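Local coordinates for FYVE, RhoGEF and PH domain-containing protein 5 (Homo sapiens, PDB 3MPX), which activates the small GTPase CDC42 by exchanging its bound GDP for GTP, here represented by its DH and first PH domains, at residues V25-L30 with E95-W100; S32-Y37 with V170-Q175; L263-D268 with G330-A335; L270-P275 with S313-S318. One frame throughout, in Å; residues are numbered along the deposited sequence.

Interaction 1. Residues V25-L30 with E95-W100; sequences VIAQEL and ERLSNW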
# COMPACT_ATOMS: atom_id res chain seq x y z
N VAL A 25 -13.62 14.91 -8.05
CA VAL A 25 -12.89 14.91 -6.79
C VAL A 25 -11.81 13.78 -6.76
O VAL A 25 -10.76 13.95 -6.13
CB VAL A 25 -13.89 14.83 -5.60
CG1 VAL A 25 -13.28 14.18 -4.36
CG2 VAL A 25 -14.44 16.20 -5.27
N ILE A 26 -12.08 12.64 -7.43
CA ILE A 26 -11.14 11.52 -7.48
C ILE A 26 -9.90 11.88 -8.36
O ILE A 26 -8.78 11.55 -7.98
CB ILE A 26 -11.85 10.20 -7.90
CG1 ILE A 26 -12.85 9.77 -6.80
CG2 ILE A 26 -10.83 9.07 -8.18
CD1 ILE A 26 -13.96 8.88 -7.26
N ALA A 27 -10.10 12.62 -9.48
CA ALA A 27 -9.00 13.04 -10.34
C ALA A 27 -8.18 14.06 -9.61
O ALA A 27 -6.96 14.05 -9.71
CB ALA A 27 -9.53 13.61 -11.63
N GLN A 28 -8.85 14.91 -8.80
CA GLN A 28 -8.20 15.89 -7.94
C GLN A 28 -7.40 15.13 -6.86
O GLN A 28 -6.24 15.48 -6.63
CB GLN A 28 -9.23 16.85 -7.33
CG GLN A 28 -9.86 17.80 -8.35
CD GLN A 28 -10.95 18.74 -7.85
OE1 GLN A 28 -11.37 19.65 -8.58
NE2 GLN A 28 -11.44 18.57 -6.61
N GLU A 29 -7.97 14.02 -6.29
CA GLU A 29 -7.31 13.15 -5.30
C GLU A 29 -6.09 12.47 -5.92
O GLU A 29 -5.08 12.26 -5.25
CB GLU A 29 -8.28 12.08 -4.77
CG GLU A 29 -7.85 11.49 -3.43
CD GLU A 29 -8.38 10.12 -3.04
OE1 GLU A 29 -7.60 9.33 -2.45
OE2 GLU A 29 -9.57 9.83 -3.31
N LEU A 30 -6.19 12.15 -7.22
CA LEU A 30 -5.13 11.52 -7.98
C LEU A 30 -4.01 12.52 -8.23
O LEU A 30 -2.85 12.16 -8.02
CB LEU A 30 -5.70 10.98 -9.30
CG LEU A 30 -4.77 10.16 -10.18
CD1 LEU A 30 -4.37 8.83 -9.54
CD2 LEU A 30 -5.36 10.00 -11.58
N GLU A 95 -2.35 19.64 -16.27
CA GLU A 95 -2.95 20.26 -17.45
C GLU A 95 -4.37 19.79 -17.72
O GLU A 95 -5.22 20.63 -18.04
CB GLU A 95 -2.07 20.03 -18.69
N ARG A 96 -4.63 18.48 -17.61
CA ARG A 96 -5.95 17.87 -17.86
C ARG A 96 -7.03 18.29 -16.86
O ARG A 96 -8.20 18.37 -17.23
CB ARG A 96 -5.85 16.35 -17.93
CG ARG A 96 -5.29 15.91 -19.29
CD ARG A 96 -5.18 14.43 -19.43
NE ARG A 96 -5.98 13.96 -20.56
CZ ARG A 96 -5.48 13.32 -21.61
NH1 ARG A 96 -6.28 12.95 -22.61
NH2 ARG A 96 -4.18 13.07 -21.69
N LEU A 97 -6.63 18.58 -15.61
CA LEU A 97 -7.54 19.02 -14.56
C LEU A 97 -7.80 20.53 -14.62
O LEU A 97 -8.76 21.01 -14.02
CB LEU A 97 -7.01 18.60 -13.20
CG LEU A 97 -7.48 17.21 -12.80
CD1 LEU A 97 -6.34 16.35 -12.31
CD2 LEU A 97 -8.62 17.28 -11.82
N SER A 98 -6.97 21.25 -15.38
CA SER A 98 -7.11 22.68 -15.60
C SER A 98 -8.17 22.89 -16.69
O SER A 98 -8.92 23.86 -16.64
CB SER A 98 -5.78 23.28 -16.05
OG SER A 98 -4.83 23.17 -15.00
N ASN A 99 -8.24 21.95 -17.66
CA ASN A 99 -9.21 22.01 -18.74
C ASN A 99 -10.30 20.93 -18.54
O ASN A 99 -10.73 20.31 -19.52
CB ASN A 99 -8.52 21.89 -20.11
CG ASN A 99 -7.42 22.90 -20.38
OD1 ASN A 99 -7.45 24.05 -19.94
ND2 ASN A 99 -6.42 22.48 -21.15
N TRP A 100 -10.77 20.74 -17.27
CA TRP A 100 -11.77 19.72 -16.97
C TRP A 100 -13.17 20.06 -17.48
O TRP A 100 -13.94 19.13 -17.75
CB TRP A 100 -11.82 19.38 -15.47
CG TRP A 100 -12.52 18.09 -15.15
CD1 TRP A 100 -13.80 17.94 -14.71
CD2 TRP A 100 -11.99 16.76 -15.29
NE1 TRP A 100 -14.08 16.61 -14.48
CE2 TRP A 100 -12.98 15.86 -14.82
CE3 TRP A 100 -10.76 16.24 -15.72
CZ2 TRP A 100 -12.79 14.48 -14.80
CZ3 TRP A 100 -10.56 14.87 -15.69
CH2 TRP A 100 -11.57 14.00 -15.23
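L97 reaches across to A27 and Q28, while W100 comes up beside it to touch A27 as well; these are all van der Waals contacts, with no hydrogen bond bridging the two segments. Among the aliphatic groups, the branched end of L97 does most of the work. Its CD2 lies 3.8 Å from CB of A27 and 3.7 Å from CG of Q28. The other methyl, CD1, rests against the backbone, 3.5 Å from O of A27. The methyl side chain of A27 suits this position because it lets the end of helix 66-98 come close, with CA of Q28 and CA of L97 7.4 Å apart. Q28 gives only its methylene part; its chain runs on extended beyond CG (chi2 177°), carrying the polar amide to the exposed side. Were L97 cut back to an alanine, a gap would probably open beside A27 and the CG of Q28 would lose this apolar neighbour.

The aromatic contribution is slighter. W100 has CG anti to its backbone N (chi1 -163°), and its six-membered ring brings CH2 to 4.2 Å from CB of A27, neither squarely over a face nor at an edge. The indole is wedged further by L24 of the first helix and Y183 of helix 162-184, a large apolar plug where helix 66-98 has given way to a loop. Small against large side chains join the beginning of helix 21-59 to the end of helix 66-98, an antiparallel pairing that belongs to the elongated helical bundle of the DH (RhoGEF) domain.

Interaction 2. Residues S32-Y37 with V170-Q175; sequences SSEKAY and VQRLFQ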
# COMPACT_ATOMS: atom_id res chain seq x y z
N SER A 32 -3.27 15.46 -6.48
CA SER A 32 -2.66 15.88 -5.22
C SER A 32 -1.67 14.84 -4.69
O SER A 32 -0.55 15.20 -4.29
CB SER A 32 -3.72 16.21 -4.18
OG SER A 32 -4.84 15.34 -4.22
N SER A 33 -2.10 13.55 -4.71
CA SER A 33 -1.30 12.40 -4.29
C SER A 33 -0.16 12.14 -5.29
O SER A 33 0.92 11.70 -4.86
CB SER A 33 -2.16 11.16 -4.10
OG SER A 33 -2.79 10.74 -5.30
N GLU A 34 -0.37 12.43 -6.59
CA GLU A 34 0.71 12.29 -7.56
C GLU A 34 1.82 13.30 -7.26
O GLU A 34 2.98 12.90 -7.25
CB GLU A 34 0.23 12.41 -9.01
CG GLU A 34 1.27 11.96 -10.02
CD GLU A 34 1.62 10.48 -10.07
OE1 GLU A 34 0.81 9.64 -9.62
OE2 GLU A 34 2.70 10.15 -10.60
N LYS A 35 1.47 14.59 -6.96
CA LYS A 35 2.43 15.65 -6.60
C LYS A 35 3.31 15.16 -5.46
O LYS A 35 4.54 15.16 -5.57
CB LYS A 35 1.71 16.94 -6.14
CG LYS A 35 0.91 17.62 -7.22
CD LYS A 35 0.51 19.03 -6.84
CE LYS A 35 -0.38 19.65 -7.90
NZ LYS A 35 -1.67 20.17 -7.34
N ALA A 36 2.68 14.70 -4.37
CA ALA A 36 3.36 14.18 -3.18
C ALA A 36 4.30 13.01 -3.50
O ALA A 36 5.34 12.88 -2.84
CB ALA A 36 2.34 13.76 -2.15
N TYR A 37 3.93 12.18 -4.50
CA TYR A 37 4.67 11.01 -4.95
C TYR A 37 5.90 11.40 -5.76
O TYR A 37 6.97 10.79 -5.60
CB TYR A 37 3.76 10.10 -5.77
CG TYR A 37 4.40 8.81 -6.22
CD1 TYR A 37 4.81 7.84 -5.29
CD2 TYR A 37 4.60 8.54 -7.57
CE1 TYR A 37 5.40 6.65 -5.70
CE2 TYR A 37 5.16 7.33 -8.00
CZ TYR A 37 5.56 6.39 -7.06
OH TYR A 37 6.10 5.20 -7.47
N VAL A 170 6.61 1.20 -4.93
CA VAL A 170 5.73 0.12 -5.42
C VAL A 170 4.26 0.28 -4.94
O VAL A 170 3.34 -0.28 -5.54
CB VAL A 170 6.33 -1.24 -4.97
CG1 VAL A 170 5.56 -2.44 -5.54
CG2 VAL A 170 7.81 -1.34 -5.32
N GLN A 171 4.06 0.98 -3.84
CA GLN A 171 2.74 1.18 -3.24
C GLN A 171 1.81 2.08 -4.12
O GLN A 171 0.60 1.84 -4.17
CB GLN A 171 2.94 1.73 -1.81
CG GLN A 171 1.76 2.41 -1.17
CD GLN A 171 2.18 3.04 0.12
OE1 GLN A 171 2.01 2.47 1.18
NE2 GLN A 171 2.79 4.22 0.05
N ARG A 172 2.39 3.06 -4.86
CA ARG A 172 1.62 3.94 -5.74
C ARG A 172 0.76 3.15 -6.74
O ARG A 172 -0.33 3.60 -7.11
CB ARG A 172 2.56 4.87 -6.52
CG ARG A 172 1.86 6.04 -7.22
CD ARG A 172 1.10 6.96 -6.27
NE ARG A 172 0.39 7.99 -7.02
CZ ARG A 172 -0.76 8.54 -6.66
NH1 ARG A 172 -1.31 9.48 -7.40
NH2 ARG A 172 -1.37 8.15 -5.55
N LEU A 173 1.29 1.99 -7.19
CA LEU A 173 0.62 1.10 -8.13
C LEU A 173 -0.70 0.56 -7.57
O LEU A 173 -1.69 0.54 -8.29
CB LEU A 173 1.57 -0.03 -8.55
CG LEU A 173 2.89 0.38 -9.25
CD1 LEU A 173 3.74 -0.83 -9.57
CD2 LEU A 173 2.63 1.21 -10.54
N PHE A 174 -0.73 0.19 -6.27
CA PHE A 174 -1.96 -0.30 -5.61
C PHE A 174 -2.96 0.87 -5.37
O PHE A 174 -4.18 0.67 -5.38
CB PHE A 174 -1.62 -1.07 -4.32
CG PHE A 174 -0.67 -2.24 -4.52
CD1 PHE A 174 -1.09 -3.39 -5.19
CD2 PHE A 174 0.63 -2.20 -4.03
CE1 PHE A 174 -0.21 -4.46 -5.39
CE2 PHE A 174 1.51 -3.28 -4.23
CZ PHE A 174 1.08 -4.40 -4.92
N GLN A 175 -2.43 2.11 -5.23
CA GLN A 175 -3.18 3.34 -5.09
C GLN A 175 -3.91 3.68 -6.39
O GLN A 175 -5.09 4.01 -6.34
CB GLN A 175 -2.25 4.48 -4.64
CG GLN A 175 -1.94 4.46 -3.13
CD GLN A 175 -0.84 5.40 -2.71
OE1 GLN A 175 -0.41 6.28 -3.46
NE2 GLN A 175 -0.33 5.21 -1.51
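R172 meets S33, E34 and Y37 between two helix segments that run almost exactly antiparallel, at 173°, with axes 11.8 Å apart. That spacing suits a long side chain. R172 bends at its second torsion (chi2 60°), which lays its aliphatic part over one face of the Y37 ring: CG of R172 sits 3.5 Å from the ring centroid in a CH-pi contact. The guanidinium grips E34 side-on, NE and NH1 each 3.1 Å from OE1 of E34. OE1 lies in the guanidinium plane; NH1 meets it on the anti side and NE from above the carboxylate plane, both from the same face. NH1 also donates to OG of S33 at 2.9 Å, tilted from the guanidinium plane; a weak bond links NH2 to the same oxygen. NH2 is held more directly by its own helix, 3.0 Å from OE1 of Q175 in a fairly straight bond (164°).

Further partners hold the groups round R172: the hydroxyl of S33 hydrogen-bonds to E29 O, E34 OE1 to Y176 OH and OE2 to H86, and Y37 OH to V169 O. A leucine in place of R172 would probably leave E34 without its charge partner and Q175 OE1 without this donor. Inside the DH bundle the buried charge of R172 is thus probably balanced largely by E34, with acceptors for all three nitrogens and an aromatic face along the alkyl chain.

Interaction 3. Residues L263-D268 with G330-A335; sequences LFLMND and GCLSRA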
# COMPACT_ATOMS: atom_id res chain seq x y z
N LEU A 263 -13.78 -6.60 11.89
CA LEU A 263 -12.43 -6.63 12.47
C LEU A 263 -11.26 -6.87 11.50
O LEU A 263 -11.20 -7.94 10.89
CB LEU A 263 -12.33 -7.75 13.55
CG LEU A 263 -13.28 -7.80 14.74
CD1 LEU A 263 -12.75 -8.74 15.77
CD2 LEU A 263 -13.47 -6.43 15.39
N PHE A 264 -10.26 -5.95 11.48
CA PHE A 264 -9.02 -6.16 10.71
C PHE A 264 -7.87 -6.46 11.69
O PHE A 264 -7.36 -5.54 12.33
CB PHE A 264 -8.69 -4.95 9.83
CG PHE A 264 -9.69 -4.62 8.76
CD1 PHE A 264 -9.65 -5.25 7.52
CD2 PHE A 264 -10.65 -3.63 8.96
CE1 PHE A 264 -10.54 -4.91 6.51
CE2 PHE A 264 -11.56 -3.30 7.95
CZ PHE A 264 -11.50 -3.93 6.73
N LEU A 265 -7.49 -7.74 11.83
CA LEU A 265 -6.43 -8.18 12.74
C LEU A 265 -5.03 -8.26 12.06
O LEU A 265 -4.79 -9.06 11.15
CB LEU A 265 -6.77 -9.52 13.46
CG LEU A 265 -5.62 -10.32 14.11
CD1 LEU A 265 -5.27 -9.80 15.48
CD2 LEU A 265 -5.94 -11.79 14.19
N MSE A 266 -4.12 -7.42 12.56
CA MSE A 266 -2.72 -7.37 12.17
C MSE A 266 -1.91 -7.90 13.35
O MSE A 266 -2.42 -7.96 14.47
CB MSE A 266 -2.28 -5.92 11.89
CG MSE A 266 -2.17 -5.60 10.43
SE MSE A 266 -3.84 -4.92 9.71
CE MSE A 266 -3.92 -3.15 10.56
N ASN A 267 -0.63 -8.23 13.11
CA ASN A 267 0.29 -8.67 14.17
C ASN A 267 0.60 -7.47 15.08
O ASN A 267 0.87 -7.62 16.27
CB ASN A 267 1.57 -9.25 13.55
CG ASN A 267 2.25 -8.39 12.50
OD1 ASN A 267 2.10 -7.15 12.43
ND2 ASN A 267 3.08 -9.04 11.69
N ASP A 268 0.53 -6.29 14.49
CA ASP A 268 0.82 -5.01 15.10
C ASP A 268 -0.36 -4.52 15.94
O ASP A 268 -0.31 -4.56 17.17
CB ASP A 268 1.17 -4.02 13.96
CG ASP A 268 1.81 -2.71 14.37
OD1 ASP A 268 3.01 -2.50 14.05
OD2 ASP A 268 1.09 -1.86 14.93
N GLY A 330 -7.81 -18.91 18.08
CA GLY A 330 -6.52 -19.45 17.68
C GLY A 330 -5.65 -18.46 16.94
O GLY A 330 -4.42 -18.47 17.10
N CYS A 331 -6.28 -17.59 16.14
CA CYS A 331 -5.57 -16.56 15.38
C CYS A 331 -5.15 -15.41 16.29
O CYS A 331 -3.99 -15.00 16.25
CB CYS A 331 -6.40 -16.09 14.19
SG CYS A 331 -6.61 -17.34 12.89
N LEU A 332 -6.06 -14.92 17.16
CA LEU A 332 -5.73 -13.85 18.11
C LEU A 332 -4.71 -14.36 19.12
O LEU A 332 -3.93 -13.56 19.65
CB LEU A 332 -6.98 -13.36 18.86
CG LEU A 332 -7.94 -12.50 18.06
CD1 LEU A 332 -9.35 -12.76 18.53
CD2 LEU A 332 -7.59 -11.03 18.19
N SER A 333 -4.68 -15.70 19.36
CA SER A 333 -3.74 -16.36 20.27
C SER A 333 -2.34 -16.38 19.67
O SER A 333 -1.42 -15.88 20.31
CB SER A 333 -4.19 -17.78 20.59
N ARG A 334 -2.20 -16.91 18.43
CA ARG A 334 -0.95 -17.05 17.66
C ARG A 334 -0.07 -15.78 17.64
O ARG A 334 1.16 -15.89 17.54
CB ARG A 334 -1.27 -17.49 16.22
N ALA A 335 -0.68 -14.59 17.75
CA ALA A 335 0.04 -13.32 17.79
C ALA A 335 -0.12 -12.65 19.15
O ALA A 335 0.07 -13.30 20.18
CB ALA A 335 -0.46 -12.40 16.68
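L265 meets C331 and L332 without any ring lying between them, so the flat groups belong to the surroundings. F264, the next residue back along the strand, turns to its other side and packs edge-to-face with H262 and with Y281. The amide of N267 is held by backbone partners, OD1 by the N of E243 and ND2 by the O of G241, and its end leads away from the helix.

The contact itself is aliphatic. A chi1 of 162° swings the fork of L265 toward the helix, and its two methyls divide the helix surface between them: CD1 lies 3.8 Å from CD2 of L332, and CD2 lies 4.3 Å from CB of C331. The leucine pair approach at a slant; L332 leaves the helix to one side, but its end turns in toward the strand. Leucine suits both places because its forked end can fill the space between strand and helix; C331, compact and only mildly polar, fits where the helix backbone runs close. W328, one helical turn earlier, also touches L265 and continues this apolar surface.

The C-terminal helix 322-334 packed on strand 257-266 is part of the PH fold, in which the last helix caps one end of the bent beta structure.

Interaction 4. Residues L270-P275 with S313-S318; sequences LLYTYP and SCLMLS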
# COMPACT_ATOMS: atom_id res chain seq x y z
N LEU A 270 -5.06 -3.96 16.07
CA LEU A 270 -6.38 -4.52 15.77
C LEU A 270 -7.38 -3.42 15.43
O LEU A 270 -7.77 -2.65 16.30
CB LEU A 270 -6.93 -5.40 16.92
CG LEU A 270 -8.31 -6.05 16.68
CD1 LEU A 270 -8.17 -7.53 16.42
CD2 LEU A 270 -9.24 -5.82 17.86
N LEU A 271 -7.78 -3.36 14.14
CA LEU A 271 -8.76 -2.39 13.71
C LEU A 271 -10.14 -2.93 14.05
O LEU A 271 -10.44 -4.11 13.80
CB LEU A 271 -8.65 -2.03 12.22
CG LEU A 271 -7.27 -1.61 11.65
CD1 LEU A 271 -7.41 -1.18 10.19
CD2 LEU A 271 -6.64 -0.46 12.45
N TYR A 272 -10.94 -2.07 14.71
CA TYR A 272 -12.30 -2.32 15.18
C TYR A 272 -13.16 -1.35 14.42
O TYR A 272 -13.02 -0.14 14.61
CB TYR A 272 -12.36 -2.06 16.70
CG TYR A 272 -13.64 -2.48 17.38
CD1 TYR A 272 -14.56 -1.54 17.83
CD2 TYR A 272 -13.88 -3.82 17.66
CE1 TYR A 272 -15.72 -1.93 18.51
CE2 TYR A 272 -15.04 -4.22 18.31
CZ TYR A 272 -15.95 -3.27 18.74
OH TYR A 272 -17.09 -3.68 19.40
N THR A 273 -13.94 -1.86 13.47
CA THR A 273 -14.72 -0.99 12.59
C THR A 273 -16.24 -1.30 12.63
O THR A 273 -16.69 -2.14 13.42
CB THR A 273 -14.14 -0.99 11.10
OG1 THR A 273 -14.67 -2.07 10.34
CG2 THR A 273 -12.62 -1.03 11.01
N TYR A 274 -17.01 -0.59 11.78
CA TYR A 274 -18.43 -0.77 11.56
C TYR A 274 -18.66 -0.86 10.04
O TYR A 274 -18.37 0.09 9.29
CB TYR A 274 -19.28 0.37 12.16
CG TYR A 274 -20.68 0.42 11.56
CD1 TYR A 274 -21.61 -0.58 11.83
CD2 TYR A 274 -21.05 1.44 10.69
CE1 TYR A 274 -22.89 -0.56 11.25
CE2 TYR A 274 -22.31 1.46 10.09
CZ TYR A 274 -23.23 0.46 10.39
OH TYR A 274 -24.49 0.49 9.83
N PRO A 275 -19.25 -1.98 9.56
CA PRO A 275 -19.50 -2.09 8.12
C PRO A 275 -20.67 -1.25 7.62
O PRO A 275 -21.80 -1.43 8.06
CB PRO A 275 -19.74 -3.59 7.91
CG PRO A 275 -20.06 -4.14 9.24
CD PRO A 275 -19.65 -3.19 10.30
N SER A 313 -8.37 -1.33 26.63
CA SER A 313 -9.63 -1.73 25.98
C SER A 313 -10.09 -3.18 26.26
O SER A 313 -9.27 -4.06 26.58
CB SER A 313 -9.50 -1.54 24.47
N CYS A 314 -11.42 -3.43 26.11
CA CYS A 314 -12.11 -4.72 26.29
C CYS A 314 -13.35 -4.83 25.37
O CYS A 314 -14.22 -3.95 25.41
CB CYS A 314 -12.48 -4.95 27.75
SG CYS A 314 -13.70 -6.27 28.02
N LEU A 315 -13.44 -5.91 24.57
CA LEU A 315 -14.58 -6.08 23.64
C LEU A 315 -15.40 -7.33 23.94
O LEU A 315 -14.83 -8.42 24.09
CB LEU A 315 -14.12 -6.10 22.16
CG LEU A 315 -12.89 -5.29 21.75
CD1 LEU A 315 -12.20 -5.92 20.57
CD2 LEU A 315 -13.25 -3.83 21.48
N MSE A 316 -16.74 -7.18 24.00
CA MSE A 316 -17.63 -8.32 24.20
C MSE A 316 -18.25 -8.59 22.85
O MSE A 316 -19.13 -7.86 22.39
CB MSE A 316 -18.68 -8.09 25.32
CG MSE A 316 -19.34 -9.39 25.83
SE MSE A 316 -18.13 -10.88 26.40
CE MSE A 316 -18.21 -11.92 24.80
N LEU A 317 -17.70 -9.58 22.17
CA LEU A 317 -18.12 -9.95 20.83
C LEU A 317 -18.71 -11.34 20.78
O LEU A 317 -18.27 -12.24 21.51
CB LEU A 317 -16.97 -9.83 19.80
CG LEU A 317 -16.10 -8.57 19.86
CD1 LEU A 317 -14.92 -8.69 18.94
CD2 LEU A 317 -16.90 -7.31 19.56
N SER A 318 -19.72 -11.50 19.92
CA SER A 318 -20.37 -12.77 19.68
C SER A 318 -20.16 -13.20 18.25
O SER A 318 -20.33 -12.41 17.32
CB SER A 318 -21.86 -12.70 19.98
OG SER A 318 -22.40 -14.00 19.86
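Y272 and L315 form the centre of the contact, the leucine methyl CD2 lying over one face of the phenol ring. This is a CH-pi contact: CD2 of L315 is 3.9 Å from the centroid of the Y272 ring, 19° off its normal, and is displaced toward the rim, so that its nearest ring atom is CE2 of Y272 at 3.7 Å. L317 takes a different station, at the edge and near the ring plane, with its CD2 3.6 Å from OH and 3.8 Å from CE2 of Y272. Face and edge are thus each met by a leucine methyl from alternate residues of one strand. Beside them, L270 and L315 reach toward each other tip to tip, CD2 of L270 lying 4.0 Å from CD1 of L315.

No hydrogen bond joins the two segments, whose strands cross at 52° with axes 11.3 Å apart. They face each other across the interior of the PH domain, in the two halves of its strongly bent sheet, and leucines with a tyrosine are long enough to bridge that gap. Y272 suits a place toward the margin, since its ring can be packed while the residue as a whole remains partly exposed.

The first torsion of Y272, with chi1 at -171°, extends the ring toward the other strand. Farther out, L263 and R261 of strand 257-266 and K284 of strand 281-288 also touch Y272. On the other side, I308 of strand 305-309 packs against both L315 and L317.

The four contacts pair by domain. Interactions 1 and 2 share helix 21-59 and touch in the DH bundle, their centres 15 Å apart; their segments alternate along the chain, tying the first helix to two others. Interactions 3 and 4 lie in the PH domain with centres 12 Å apart, and meet through strands 257-266 and 269-275: L263 packs on both Y272 and L317, and L265 on L270, so one apolar core serves helix and strands. No atom of interactions 1 or 2 touches interactions 3 or 4; interactions 2 and 3 come nearest, about 12 Å between closest atoms. The model ends before the FYVE zinc finger, so its predicted zinc sites cannot be placed.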